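Local coordinates for Lmo2181 protein (Listeria monocytogenes serovar 1/2a, PDB 5JCV), which anchors surface proteins to the cell wall as a class B sortase, a transpeptidase that cleaves a C-terminal sorting signal through a thioester intermediate, at the interface of chains A and B. Coordinates in Å, arbitrary orientation; residue numbers count along the deposited sequence, not the author numbering. Chains: chain A/B, Lmo2181 protein.

The interface of chains A and B. Residues chain A 17, 19, 26, 102; chain B 4, 7-8, 11.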
ATOM      1  N   TRP A  17      -1.573  -7.903   4.237  1.00 52.43           N
ATOM      2  CA  TRP A  17      -1.281  -9.341   4.197  1.00 53.54           C
ATOM      3  C   TRP A  17      -1.327  -9.881   5.626  1.00 54.58           C
ATOM      4  O   TRP A  17      -1.005  -9.162   6.582  1.00 50.46           O
ATOM      5  CB  TRP A  17       0.090  -9.660   3.574  1.00 51.37           C
ATOM      6  CG  TRP A  17       0.134 -11.063   3.153  1.00 49.68           C
ATOM      7  CD1 TRP A  17       0.425 -12.124   3.922  1.00 52.30           C
ATOM      8  CD2 TRP A  17      -0.195 -11.579   1.863  1.00 51.50           C
ATOM      9  NE1 TRP A  17       0.331 -13.277   3.196  1.00 51.74           N
ATOM     10  CE2 TRP A  17      -0.087 -12.963   1.933  1.00 51.53           C
ATOM     11  CE3 TRP A  17      -0.568 -10.991   0.647  1.00 54.18           C
ATOM     12  CZ2 TRP A  17      -0.321 -13.787   0.833  1.00 55.35           C
ATOM     13  CZ3 TRP A  17      -0.826 -11.809  -0.443  1.00 54.43           C
ATOM     14  CH2 TRP A  17      -0.700 -13.192  -0.342  1.00 56.41           C
ATOM     15  N   THR A  19      -0.412 -13.520   8.020  1.00 48.87           N
ATOM     16  CA  THR A  19       0.190 -14.845   8.017  1.00 47.64           C
ATOM     17  C   THR A  19       0.223 -15.359   9.438  1.00 48.84           C
ATOM     18  O   THR A  19       0.674 -14.644  10.359  1.00 50.02           O
ATOM     19  CB  THR A  19       1.662 -14.851   7.464  1.00 48.83           C
ATOM     20  OG1 THR A  19       1.641 -14.564   6.062  1.00 51.11           O
ATOM     21  CG2 THR A  19       2.301 -16.217   7.631  1.00 45.47           C
ATOM     22  N   ASP A  26      -2.570 -17.355   5.309  1.00 48.37           N
ATOM     23  CA  ASP A  26      -1.438 -16.731   4.645  1.00 50.38           C
ATOM     24  C   ASP A  26      -2.086 -16.077   3.442  1.00 50.26           C
ATOM     25  O   ASP A  26      -2.114 -16.649   2.367  1.00 54.99           O
ATOM     26  CB  ASP A  26      -0.425 -17.789   4.221  1.00 55.99           C
ATOM     27  CG  ASP A  26       0.886 -17.170   3.659  1.00 59.60           C
ATOM     28  OD1 ASP A  26       1.010 -15.916   3.513  1.00 56.60           O
ATOM     29  OD2 ASP A  26       1.800 -17.960   3.392  1.00 59.85           O
ATOM     30  N   GLU A 102       0.654  -7.383   7.853  1.00 63.07           N
ATOM     31  CA  GLU A 102       1.105  -6.262   7.028  0.56 65.14           C
ATOM     32  C   GLU A 102      -0.071  -5.322   6.770  1.00 63.52           C
ATOM     33  O   GLU A 102      -1.196  -5.765   6.531  1.00 60.14           O
ATOM     34  CB  GLU A 102       1.681  -6.728   5.685  0.56 68.00           C
ATOM     35  CG  GLU A 102       3.183  -6.953   5.655  0.56 68.93           C
ATOM     36  CD  GLU A 102       3.588  -8.392   5.901  0.56 69.77           C
ATOM     37  OE1 GLU A 102       3.784  -9.091   4.885  0.56 71.55           O
ATOM     38  OE2 GLU A 102       3.705  -8.821   7.085  0.56 68.07           O
TER
ATOM     39  N   LEU B   4      -0.048 -18.104  -4.949  1.00111.85           N
ATOM     40  CA  LEU B   4      -0.306 -17.139  -3.898  1.00106.15           C
ATOM     41  C   LEU B   4       1.004 -16.632  -3.291  1.00100.01           C
ATOM     42  O   LEU B   4       1.043 -15.558  -2.697  1.00 90.62           O
ATOM     43  CB  LEU B   4      -1.215 -17.766  -2.852  1.00107.53           C
ATOM     44  CG  LEU B   4      -1.510 -16.920  -1.626  1.00107.91           C
ATOM     45  CD1 LEU B   4      -2.998 -16.958  -1.297  1.00107.27           C
ATOM     46  CD2 LEU B   4      -0.628 -17.426  -0.484  1.00113.49           C
ATOM     47  N   LEU B   7       1.573 -13.785  -5.453  1.00 78.99           N
ATOM     48  CA  LEU B   7       0.707 -12.665  -5.047  1.00 74.76           C
ATOM     49  C   LEU B   7       1.267 -11.880  -3.847  1.00 69.68           C
ATOM     50  O   LEU B   7       1.211 -10.665  -3.828  1.00 64.62           O
ATOM     51  CB  LEU B   7      -0.695 -13.169  -4.724  1.00 76.30           C
ATOM     52  CG  LEU B   7      -1.722 -12.058  -4.511  1.00 75.63           C
ATOM     53  CD1 LEU B   7      -1.897 -11.304  -5.818  1.00 76.18           C
ATOM     54  CD2 LEU B   7      -3.056 -12.598  -4.013  1.00 76.74           C
ATOM     55  N   GLN B   8       1.795 -12.584  -2.849  1.00 70.82           N
ATOM     56  CA  GLN B   8       2.447 -11.934  -1.707  1.00 71.19           C
ATOM     57  C   GLN B   8       3.648 -11.078  -2.142  1.00 71.54           C
ATOM     58  O   GLN B   8       3.798  -9.961  -1.664  1.00 67.89           O
ATOM     59  CB  GLN B   8       2.870 -12.972  -0.660  1.00 74.02           C
ATOM     60  CG  GLN B   8       3.580 -12.356   0.541  1.00 74.88           C
ATOM     61  CD  GLN B   8       3.701 -13.268   1.754  1.00 82.01           C
ATOM     62  OE1 GLN B   8       3.842 -14.512   1.666  1.00 79.79           O
ATOM     63  NE2 GLN B   8       3.643 -12.634   2.921  1.00 85.63           N
ATOM     64  N   ASN B  11       2.506  -7.872  -3.731  1.00 75.35           N
ATOM     65  CA  ASN B  11       1.980  -6.924  -2.742  1.00 71.00           C
ATOM     66  C   ASN B  11       3.056  -6.140  -2.010  1.00 69.20           C
ATOM     67  O   ASN B  11       2.818  -5.054  -1.541  1.00 75.47           O
ATOM     68  CB  ASN B  11       1.127  -7.661  -1.711  1.00 69.53           C
ATOM     69  CG  ASN B  11       0.590  -6.744  -0.651  1.00 70.95           C
ATOM     70  OD1 ASN B  11       1.020  -6.792   0.498  1.00 66.79           O
ATOM     71  ND2 ASN B  11      -0.397  -5.899  -1.024  1.00 74.91           N
TER
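The indole of A:Trp17 receives the side chain of B:Gln8 on one face, while A:Thr19 OG1, the carboxylate carbon of A:Asp26 and the methyl B:Leu4 CD2 lie around its rim in the ring plane. In this fragment of a class B sortase, which holds the sortase domain, strands 14-19 and 26-30 of one copy meet helix 4-13, the first helix of the construct, of the other. An amide laid flat on an indole is well illustrated here: the planes of B:Gln8 and A:Trp17 are 15° apart. The methylene B:Gln8 CB makes a CH-pi contact 3.7 Å from the centroid of the six-membered ring, whereas the amide reaches the pyrrole part, its nitrogen NE2 3.4 Å from A:Trp17 CD1. With CG anti to the backbone N (chi1 179°) and the chain extended beyond it, the glutamine runs from the helix along that face. Its root packs against the far rim, where B:Gln8 CA is 3.5 Å from A:Trp17 CZ3.

The indole is positioned from within its own chain. A:Trp17 NE1 donates a hydrogen bond of 2.7 Å to the carboxylate oxygen A:Asp26 OD1, fairly straight at 159° and close to the ring plane, meeting the oxygen nearly along its C-O axis. The hydroxyl A:Thr19 OG1 also bonds A:Asp26 OD1, at 3.0 Å, but from above the carboxylate plane. The NE1 bond should limit rotation of the indole, and A:Thr19, as a second-shell residue, helps to fix the carboxylate that accepts it. Across the chains, the amide oxygen B:Gln8 OE1 passes A:Asp26 OD1 at 3.7 Å, too far for a hydrogen bond.

B:Leu4, one helical turn before B:Gln8, sets CD2 3.9 Å from A:Trp17 CZ2 at the benzene edge and also against the backbone carbonyl A:Asp26 O. The interface is two-fold symmetric, but the structure alone does not show whether the pair forms outside the crystal.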